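Local coordinates for protein 'Carboxyl esterase 2 (PDB 5MIF) that probably hydrolyses carboxylic ester bonds, as an archaeal-like carboxylesterase with the alpha/beta hydrolase fold from the mycorrhizal truffle Tuber melanosporum, at residues A[55-60]-A[119-124]; A[242-247]-A[286-291]; A[112-117]-A[126-131]. One frame throughout, in Å; residues are numbered along the deposited sequence.

Overall arrangement
Contact 3 is the innermost, buried between strand 109-115 and the start of helix 129-139 within one beta-alpha-beta unit; it combines aromatic packing with one weak hydrogen bond between the segments, backed by D189. Contact 2, also buried, joins helix 241-251 to the turn before helix 290-302 through aliphatic groups alone. Contact 1 is only partly buried and lets two loops meet through apolar side chains. Contacts 1 and 3 share the connection between strand 109-115 and helix 129-139 and touch where F122 O approaches H116 CE1 (3.2 Å). Contacts 1 and 2 meet through F55 and F246, while contacts 2 and 3 stay apart, their nearest atoms about 9 Å from each other.

Contact 1: residues A[55-60]-A[119-124]; sequences FPLPEI and GWVFGG
The loop that carries the HGGGW sequence, the oxyanion-hole motif of hormone-sensitive-lipase-like esterases, is met just beyond its tryptophan by L57 and P58, which touch V121 and F122. Segment 55-60 belongs to the long connection between helix 37-47 and strand 75-82, segment 119-124 to the one between strand 109-115 and helix 129-139, so two loops of the alpha/beta hydrolase fold lie against each other here, without a strand or helix in either.

The meeting is wholly apolar. L57 is directed toward the other loop, and its two methyls straddle one methyl of V121: CD1 of L57 comes to 3.7 Å from V121 CG1, and CD2 of L57 lies 4.0 Å from the same V121 CG1. The two side chains cross at about a right angle. What presents that methyl is the V121 rotamer, with CG1 anti to the backbone N (chi1 -161°). The same methyl also packs on its neighbour in the chain: V121 CG1 stands 4.2 Å above the F122 ring plane, over its centre. F122 starts out across the gap rather than into it, yet its ring end swings closer, bringing CZ of F122 to 4.0 Å from L57 CD2 at an oblique approach.

Other parts of the chain fasten the pair. R61, just past segment 55-60, donates from NE to P58 O and from NH1 to V121 O, so one guanidinium group ties both loops. F53 meets the F122 ring edge-to-face, and L57 also rests on L250 of helix 241-251. The proline ring against the phenyl ring completes the contact, with CD of P58 at the edge of F122, near the ring plane and 4.0 Å from CE1 of F122.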
loop_
_atom_site.group_PDB
_atom_site.type_symbol
_atom_site.label_atom_id
_atom_site.label_comp_id
_atom_site.label_asym_id
_atom_site.label_seq_id
_atom_site.Cartn_x
_atom_site.Cartn_y
_atom_site.Cartn_z
ATOM N N PHE A 55 17.756 -19.652 -24.466
ATOM C CA PHE A 55 18.079 -19.613 -25.887
ATOM C C PHE A 55 17.362 -20.736 -26.655
ATOM O O PHE A 55 17.143 -21.823 -26.112
ATOM C CB PHE A 55 19.592 -19.728 -26.089
ATOM C CG PHE A 55 20.372 -18.579 -25.517
ATOM C CD1 PHE A 55 20.324 -17.326 -26.110
ATOM C CD2 PHE A 55 21.179 -18.764 -24.406
ATOM C CE1 PHE A 55 21.051 -16.265 -25.584
ATOM C CE2 PHE A 55 21.910 -17.713 -23.877
ATOM C CZ PHE A 55 21.845 -16.461 -24.470
ATOM N N PRO A 56 16.983 -20.470 -27.918
ATOM C CA PRO A 56 17.148 -19.181 -28.602
ATOM C C PRO A 56 16.070 -18.169 -28.199
ATOM O O PRO A 56 14.926 -18.563 -27.947
ATOM C CB PRO A 56 17.016 -19.551 -30.086
ATOM C CG PRO A 56 16.130 -20.744 -30.081
ATOM C CD PRO A 56 16.435 -21.502 -28.816
ATOM N N LEU A 57 16.432 -16.891 -28.133
ATOM C CA LEU A 57 15.464 -15.841 -27.831
ATOM C C LEU A 57 14.612 -15.561 -29.066
ATOM O O LEU A 57 15.120 -15.577 -30.186
ATOM C CB LEU A 57 16.195 -14.578 -27.369
ATOM C CG LEU A 57 16.960 -14.753 -26.058
ATOM C CD1 LEU A 57 17.851 -13.556 -25.791
ATOM C CD2 LEU A 57 15.972 -14.943 -24.926
ATOM N N PRO A 58 13.319 -15.270 -28.868
ATOM C CA PRO A 58 12.426 -14.834 -29.948
ATOM C C PRO A 58 12.918 -13.535 -30.578
ATOM O O PRO A 58 13.636 -12.782 -29.919
ATOM C CB PRO A 58 11.088 -14.608 -29.236
ATOM C CG PRO A 58 11.193 -15.375 -27.954
ATOM C CD PRO A 58 12.632 -15.312 -27.565
ATOM N N GLU A 59 12.564 -13.254 -31.822
ATOM C CA GLU A 59 13.000 -11.985 -32.377
ATOM C C GLU A 59 11.903 -10.950 -32.161
ATOM O O GLU A 59 12.136 -9.747 -32.268
ATOM C CB GLU A 59 13.391 -12.110 -33.858
ATOM C CG GLU A 59 13.991 -10.816 -34.450
ATOM C CD GLU A 59 15.271 -10.311 -33.751
ATOM O OE1 GLU A 59 15.882 -11.048 -32.939
ATOM O OE2 GLU A 59 15.648 -9.141 -34.001
ATOM N N ILE A 60 10.719 -11.406 -31.782
ATOM C CA ILE A 60 9.739 -10.463 -31.286
ATOM C C ILE A 60 9.853 -10.452 -29.765
ATOM O O ILE A 60 9.664 -11.476 -29.113
ATOM C CB ILE A 60 8.321 -10.827 -31.742
ATOM C CG1 ILE A 60 8.218 -10.676 -33.262
ATOM C CG2 ILE A 60 7.280 -9.980 -31.014
ATOM C CD1 ILE A 60 8.745 -9.361 -33.777
ATOM N N GLY A 119 13.373 -8.077 -17.573
ATOM C CA GLY A 119 14.693 -8.676 -17.436
ATOM C C GLY A 119 15.749 -8.153 -18.402
ATOM O O GLY A 119 16.709 -8.866 -18.696
ATOM N N TRP A 120 15.545 -6.931 -18.909
ATOM C CA TRP A 120 16.398 -6.276 -19.911
ATOM C C TRP A 120 16.344 -6.960 -21.282
ATOM O O TRP A 120 16.903 -6.426 -22.232
ATOM C CB TRP A 120 17.865 -6.189 -19.437
ATOM C CG TRP A 120 18.038 -5.467 -18.140
ATOM C CD1 TRP A 120 17.969 -4.109 -17.931
ATOM C CD2 TRP A 120 18.282 -6.060 -16.860
ATOM N NE1 TRP A 120 18.162 -3.830 -16.591
ATOM C CE2 TRP A 120 18.359 -5.007 -15.915
ATOM C CE3 TRP A 120 18.450 -7.377 -16.419
ATOM C CZ2 TRP A 120 18.598 -5.234 -14.557
ATOM C CZ3 TRP A 120 18.693 -7.602 -15.064
ATOM C CH2 TRP A 120 18.766 -6.536 -14.151
ATOM N N VAL A 121 15.671 -8.115 -21.370
ATOM C CA VAL A 121 15.539 -8.906 -22.603
ATOM C C VAL A 121 14.196 -8.728 -23.307
ATOM O O VAL A 121 14.127 -8.773 -24.536
ATOM C CB VAL A 121 15.688 -10.426 -22.332
ATOM C CG1 VAL A 121 16.027 -11.174 -23.621
ATOM C CG2 VAL A 121 16.733 -10.688 -21.287
ATOM N N PHE A 122 13.129 -8.559 -22.523
ATOM C CA PHE A 122 11.769 -8.446 -23.063
ATOM C C PHE A 122 11.080 -7.136 -22.689
ATOM O O PHE A 122 11.555 -6.379 -21.828
ATOM C CB PHE A 122 10.896 -9.616 -22.585
ATOM C CG PHE A 122 11.437 -10.965 -22.953
ATOM C CD1 PHE A 122 11.509 -11.354 -24.278
ATOM C CD2 PHE A 122 11.886 -11.841 -21.975
ATOM C CE1 PHE A 122 12.016 -12.597 -24.627
ATOM C CE2 PHE A 122 12.391 -13.087 -22.314
ATOM C CZ PHE A 122 12.457 -13.460 -23.646
ATOM N N GLY A 123 9.938 -6.892 -23.325
ATOM C CA GLY A 123 9.093 -5.771 -22.975
ATOM C C GLY A 123 9.172 -4.660 -23.998
ATOM O O GLY A 123 10.027 -4.681 -24.885
ATOM N N GLY A 124 8.273 -3.690 -23.863
ATOM C CA GLY A 124 8.171 -2.569 -24.775
ATOM C C GLY A 124 6.772 -2.013 -24.613
ATOM O O GLY A 124 6.049 -2.444 -23.712
#

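Contact 2: residues A[242-247]-A[286-291]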
loop_
_atom_site.group_PDB
_atom_site.type_symbol
_atom_site.label_atom_id
_atom_site.label_comp_id
_atom_site.label_asym_id
_atom_site.label_seq_id
_atom_site.Cartn_x
_atom_site.Cartn_y
_atom_site.Cartn_z
ATOM N N ASP A 242 16.761 -19.025 -11.490
ATOM C CA ASP A 242 17.393 -19.310 -12.774
ATOM C C ASP A 242 17.132 -18.217 -13.800
ATOM O O ASP A 242 18.026 -17.847 -14.561
ATOM C CB ASP A 242 16.927 -20.658 -13.323
ATOM C CG ASP A 242 17.549 -21.829 -12.586
ATOM O OD1 ASP A 242 18.503 -21.606 -11.804
ATOM O OD2 ASP A 242 17.097 -22.974 -12.809
ATOM N N GLU A 243 15.904 -17.715 -13.835
ATOM C CA GLU A 243 15.561 -16.639 -14.753
ATOM C C GLU A 243 16.357 -15.376 -14.412
ATOM O O GLU A 243 16.803 -14.648 -15.301
ATOM C CB GLU A 243 14.060 -16.366 -14.707
ATOM C CG GLU A 243 13.202 -17.435 -15.378
ATOM C CD GLU A 243 11.709 -17.232 -15.137
ATOM O OE1 GLU A 243 11.329 -16.765 -14.033
ATOM O OE2 GLU A 243 10.924 -17.488 -16.076
ATOM N N ILE A 244 16.555 -15.141 -13.120
ATOM C CA ILE A 244 17.345 -14.011 -12.641
ATOM C C ILE A 244 18.796 -14.089 -13.119
ATOM O O ILE A 244 19.367 -13.099 -13.595
ATOM C CB ILE A 244 17.321 -13.923 -11.097
ATOM C CG1 ILE A 244 15.920 -13.553 -10.605
ATOM C CG2 ILE A 244 18.330 -12.907 -10.590
ATOM C CD1 ILE A 244 15.822 -13.432 -9.092
ATOM N N ARG A 245 19.388 -15.272 -12.994
ATOM C CA ARG A 245 20.780 -15.469 -13.376
ATOM C C ARG A 245 20.946 -15.303 -14.874
ATOM O O ARG A 245 21.901 -14.680 -15.330
ATOM C CB ARG A 245 21.246 -16.857 -12.965
ATOM C CG ARG A 245 21.259 -17.064 -11.484
ATOM C CD ARG A 245 21.470 -18.521 -11.155
ATOM N NE ARG A 245 21.267 -18.768 -9.735
ATOM C CZ ARG A 245 22.137 -18.425 -8.794
ATOM N NH1 ARG A 245 23.268 -17.809 -9.122
ATOM N NH2 ARG A 245 21.875 -18.687 -7.519
ATOM N N PHE A 246 19.994 -15.852 -15.624
ATOM C CA PHE A 246 19.982 -15.721 -17.071
ATOM C C PHE A 246 19.915 -14.256 -17.507
ATOM O O PHE A 246 20.710 -13.812 -18.340
ATOM C CB PHE A 246 18.808 -16.508 -17.659
ATOM C CG PHE A 246 18.740 -16.469 -19.160
ATOM C CD1 PHE A 246 18.092 -15.435 -19.815
ATOM C CD2 PHE A 246 19.345 -17.459 -19.918
ATOM C CE1 PHE A 246 18.036 -15.397 -21.203
ATOM C CE2 PHE A 246 19.299 -17.422 -21.296
ATOM C CZ PHE A 246 18.645 -16.396 -21.943
ATOM N N ALA A 247 18.969 -13.507 -16.944
ATOM C CA ALA A 247 18.813 -12.103 -17.306
ATOM C C ALA A 247 20.073 -11.322 -16.959
ATOM O O ALA A 247 20.529 -10.482 -17.749
ATOM C CB ALA A 247 17.599 -11.495 -16.608
ATOM N N VAL A 286 5.704 -12.880 -2.357
ATOM C CA VAL A 286 6.268 -14.146 -2.819
ATOM C C VAL A 286 7.112 -13.886 -4.067
ATOM O O VAL A 286 6.623 -13.899 -5.194
ATOM C CB VAL A 286 5.147 -15.173 -3.075
ATOM C CG1 VAL A 286 5.710 -16.496 -3.562
ATOM C CG2 VAL A 286 4.338 -15.373 -1.792
ATOM N N ASP A 287 8.392 -13.635 -3.830
ATOM C CA ASP A 287 9.284 -13.069 -4.830
ATOM C C ASP A 287 10.724 -13.168 -4.355
ATOM O O ASP A 287 11.070 -12.610 -3.317
ATOM C CB ASP A 287 8.926 -11.604 -5.095
ATOM C CG ASP A 287 9.730 -10.980 -6.235
ATOM O OD1 ASP A 287 10.741 -11.558 -6.680
ATOM O OD2 ASP A 287 9.376 -9.863 -6.672
ATOM N N PRO A 288 11.575 -13.865 -5.129
ATOM C CA PRO A 288 13.002 -13.955 -4.813
ATOM C C PRO A 288 13.659 -12.587 -4.666
ATOM O O PRO A 288 14.582 -12.433 -3.870
ATOM C CB PRO A 288 13.598 -14.669 -6.034
ATOM C CG PRO A 288 12.488 -15.232 -6.758
ATOM C CD PRO A 288 11.248 -14.501 -6.415
ATOM N N ILE A 289 13.182 -11.608 -5.426
ATOM C CA ILE A 289 13.854 -10.313 -5.482
ATOM C C ILE A 289 13.291 -9.342 -4.415
ATOM O O ILE A 289 13.729 -8.195 -4.313
ATOM C CB ILE A 289 13.749 -9.698 -6.910
ATOM C CG1 ILE A 289 14.994 -8.898 -7.256
ATOM C CG2 ILE A 289 12.512 -8.858 -7.087
ATOM C CD1 ILE A 289 16.183 -9.777 -7.488
ATOM N N ARG A 290 12.337 -9.814 -3.614
ATOM C CA ARG A 290 11.682 -8.965 -2.610
ATOM C C ARG A 290 12.671 -8.273 -1.657
ATOM O O ARG A 290 12.537 -7.083 -1.382
ATOM C CB ARG A 290 10.674 -9.782 -1.795
ATOM C CG ARG A 290 9.860 -8.959 -0.798
ATOM C CD ARG A 290 9.072 -9.865 0.136
ATOM N NE ARG A 290 9.936 -10.369 1.202
ATOM C CZ ARG A 290 9.706 -11.476 1.907
ATOM N NH1 ARG A 290 8.629 -12.211 1.668
ATOM N NH2 ARG A 290 10.553 -11.840 2.863
ATOM N N GLN A 291 13.659 -9.012 -1.156
ATOM C CA GLN A 291 14.607 -8.463 -0.178
ATOM C C GLN A 291 15.370 -7.229 -0.688
ATOM O O GLN A 291 15.697 -6.316 0.084
ATOM C CB GLN A 291 15.606 -9.543 0.256
ATOM C CG GLN A 291 16.517 -9.128 1.408
ATOM C CD GLN A 291 15.798 -9.100 2.746
ATOM O OE1 GLN A 291 14.989 -9.980 3.044
ATOM N NE2 GLN A 291 16.075 -8.075 3.551
#
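I244 reaches from helix 241-251 into the angle between P288 and I289, and its terminal methyl makes every side-chain contact between the two segments. The isoleucine holds CG1 beside the backbone N and runs on extended, with CD1 anti to CA (chi2 -179°), so the methyl projects well clear of the helix surface. CD1 of I244 then lies 4.0 Å from P288 CB and equally 4.0 Å from I289 CD1. It approaches the proline ring on its CB side, while against I289 methyl meets methyl; in both pairs the side chains lie at a slant to one another. The first torsion of I289 is displaced from a staggered position, and its outer carbon bends round to meet I244. F230 of helix 228-232 touches both isoleucines, adding an aromatic neighbour to this aliphatic cluster.

The turn that carries P288 and I289 is held by polar bonds. D287 heads a type I beta turn to R290, closed by R290 N bonding to D287 O at 3.1 Å. A capping bond runs from I289 N to D287 OD1, short at 2.7 Å and fairly straight at 162°. The donor comes from above the carboxylate plane, 54° out of it. With OD1 engaged by its own turn, the other oxygen, OD2, is hydrogen-bonded to H317 ND1, and these two bonds together should fix how the carboxylate is rotated.

This aspartate-led turn, lying between strand 279-284 and helix 290-302, occupies the usual place of the acid residue in alpha/beta hydrolases, and D287, H317 and S190 are consistent with a Ser-His-Asp catalytic triad.

Contact 3: residues A[112-117]-A[126-131]; sequences IAYFHG and KSYRGL
Strand 109-115 runs out into a loop at H116 and G117, and Y128, in the N-cap position of helix 129-139, comes back beside it with 7.4 Å between H116 CA and Y128 CA. The two segments open a beta-alpha-beta unit of the alpha/beta hydrolase fold, and the strand leads straight into the HGGG sequence that forms the oxyanion hole in related esterases.

H116 lies across the Y128 ring with its methylene group. CB of H116 stands 3.6 Å from the centroid of the Y128 ring and only 6° off the ring normal, a CH-pi contact over the middle of one face. The imidazole itself leads away from the tyrosine, its plane clearly inclined to that of the phenol ring. A first torsion of 75° places the H116 ring between its backbone N and carbonyl carbon, from where ND1 donates to G117 O at 2.6 Å. The acceptor lies in the imidazole plane, and Y148 stacks on the same ring, so bond and stack should together restrain its rotation.

At its far end the phenol meets the glycine backbone: G117 N gives Y128 OH a weak, strongly bent hydrogen bond of 2.8 Å. The firmer partner of Y128 OH is D189 OD2, next to S190, the serine of the presumed nucleophile elbow. D189 OD1 bonds Y114 OH in turn, so one carboxylate holds both tyrosines. Their rings also touch, CE2 of Y114 lying 4.3 Å from CD2 of Y128. Y114 has CG anti to its own amide nitrogen (chi1 -164°), which extends the ring toward the helix, where L131 crosses it at about a right angle, with CD2 of L131 3.2 Å from Y114 OH and 3.8 Å from Y114 CZ.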
loop_
_atom_site.group_PDB
_atom_site.type_symbol
_atom_site.label_atom_id
_atom_site.label_comp_id
_atom_site.label_asym_id
_atom_site.label_seq_id
_atom_site.Cartn_x
_atom_site.Cartn_y
_atom_site.Cartn_z
ATOM N N ILE A 112 5.604 11.424 -16.465
ATOM C CA ILE A 112 6.301 10.315 -15.837
ATOM C C ILE A 112 7.234 9.641 -16.852
ATOM O O ILE A 112 6.761 9.048 -17.832
ATOM C CB ILE A 112 5.313 9.267 -15.282
ATOM C CG1 ILE A 112 4.323 9.921 -14.301
ATOM C CG2 ILE A 112 6.082 8.106 -14.650
ATOM C CD1 ILE A 112 3.111 9.064 -13.993
ATOM N N ALA A 113 8.544 9.730 -16.621
ATOM C CA ALA A 113 9.493 8.951 -17.415
ATOM C C ALA A 113 9.411 7.523 -16.905
ATOM O O ALA A 113 9.695 7.264 -15.730
ATOM C CB ALA A 113 10.912 9.495 -17.284
ATOM N N TYR A 114 8.984 6.595 -17.762
ATOM C CA TYR A 114 8.802 5.223 -17.313
ATOM C C TYR A 114 9.807 4.248 -17.965
ATOM O O TYR A 114 9.996 4.253 -19.176
ATOM C CB TYR A 114 7.357 4.737 -17.559
ATOM C CG TYR A 114 7.101 3.484 -16.742
ATOM C CD1 TYR A 114 6.706 3.575 -15.411
ATOM C CD2 TYR A 114 7.363 2.216 -17.268
ATOM C CE1 TYR A 114 6.528 2.452 -14.639
ATOM C CE2 TYR A 114 7.185 1.084 -16.502
ATOM C CZ TYR A 114 6.767 1.211 -15.183
ATOM O OH TYR A 114 6.593 0.090 -14.413
ATOM N N PHE A 115 10.442 3.416 -17.139
ATOM C CA PHE A 115 11.431 2.449 -17.592
ATOM C C PHE A 115 10.902 1.041 -17.336
ATOM O O PHE A 115 10.790 0.615 -16.191
ATOM C CB PHE A 115 12.767 2.685 -16.882
ATOM C CG PHE A 115 13.142 4.132 -16.815
ATOM C CD1 PHE A 115 13.605 4.791 -17.947
ATOM C CD2 PHE A 115 12.971 4.854 -15.640
ATOM C CE1 PHE A 115 13.923 6.140 -17.905
ATOM C CE2 PHE A 115 13.274 6.208 -15.589
ATOM C CZ PHE A 115 13.758 6.850 -16.720
ATOM N N HIS A 116 10.544 0.335 -18.408
ATOM C CA HIS A 116 9.810 -0.926 -18.278
ATOM C C HIS A 116 10.711 -2.075 -17.869
ATOM O O HIS A 116 11.936 -2.013 -18.032
ATOM C CB HIS A 116 9.102 -1.259 -19.591
ATOM C CG HIS A 116 10.016 -1.756 -20.671
ATOM N ND1 HIS A 116 10.479 -3.058 -20.717
ATOM C CD2 HIS A 116 10.541 -1.130 -21.753
ATOM C CE1 HIS A 116 11.242 -3.212 -21.788
ATOM N NE2 HIS A 116 11.298 -2.057 -22.431
ATOM N N GLY A 117 10.104 -3.123 -17.326
ATOM C CA GLY A 117 10.838 -4.322 -16.944
ATOM C C GLY A 117 10.730 -5.379 -18.032
ATOM O O GLY A 117 10.293 -5.076 -19.149
ATOM N N LYS A 126 3.972 -2.469 -26.113
ATOM C CA LYS A 126 2.825 -3.370 -26.267
ATOM C C LYS A 126 2.511 -4.129 -24.993
ATOM O O LYS A 126 1.371 -4.144 -24.526
ATOM C CB LYS A 126 3.055 -4.373 -27.409
ATOM C CG LYS A 126 3.150 -3.776 -28.819
ATOM C CD LYS A 126 3.399 -4.902 -29.849
ATOM C CE LYS A 126 2.776 -4.620 -31.208
ATOM N NZ LYS A 126 3.721 -4.042 -32.201
ATOM N N SER A 127 3.525 -4.772 -24.432
ATOM C CA SER A 127 3.338 -5.589 -23.250
ATOM C C SER A 127 3.024 -4.751 -22.023
ATOM O O SER A 127 2.519 -5.271 -21.031
ATOM C CB SER A 127 4.568 -6.459 -23.003
ATOM O OG SER A 127 5.745 -5.679 -23.035
ATOM N N TYR A 128 3.355 -3.466 -22.087
ATOM C CA TYR A 128 3.132 -2.566 -20.962
ATOM C C TYR A 128 1.945 -1.636 -21.174
ATOM O O TYR A 128 1.766 -0.689 -20.415
ATOM C CB TYR A 128 4.410 -1.768 -20.674
ATOM C CG TYR A 128 5.327 -2.550 -19.765
ATOM C CD1 TYR A 128 6.114 -3.590 -20.268
ATOM C CD2 TYR A 128 5.383 -2.282 -18.395
ATOM C CE1 TYR A 128 6.935 -4.330 -19.441
ATOM C CE2 TYR A 128 6.211 -3.019 -17.555
ATOM C CZ TYR A 128 6.984 -4.044 -18.086
ATOM O OH TYR A 128 7.796 -4.791 -17.261
ATOM N N ARG A 129 1.134 -1.909 -22.197
ATOM C CA ARG A 129 -0.004 -1.044 -22.508
ATOM C C ARG A 129 -0.984 -0.957 -21.331
ATOM O O ARG A 129 -1.534 0.100 -21.068
ATOM C CB ARG A 129 -0.745 -1.514 -23.770
ATOM C CG ARG A 129 -1.982 -0.660 -24.091
ATOM C CD ARG A 129 -2.608 -1.005 -25.425
ATOM N NE ARG A 129 -3.108 -2.381 -25.455
ATOM C CZ ARG A 129 -3.747 -2.923 -26.490
ATOM N NH1 ARG A 129 -3.989 -2.196 -27.577
ATOM N NH2 ARG A 129 -4.154 -4.189 -26.439
ATOM N N GLY A 130 -1.207 -2.074 -20.647
ATOM C CA GLY A 130 -2.118 -2.126 -19.515
ATOM C C GLY A 130 -1.666 -1.246 -18.353
ATOM O O GLY A 130 -2.459 -0.513 -17.763
ATOM N N LEU A 131 -0.394 -1.343 -18.004
ATOM C CA LEU A 131 0.158 -0.535 -16.930
ATOM C C LEU A 131 0.196 0.947 -17.319
ATOM O O LEU A 131 -0.137 1.808 -16.510
ATOM C CB LEU A 131 1.559 -1.030 -16.545
ATOM C CG LEU A 131 2.228 -0.201 -15.441
ATOM C CD1 LEU A 131 1.289 -0.023 -14.222
ATOM C CD2 LEU A 131 3.551 -0.820 -15.030
#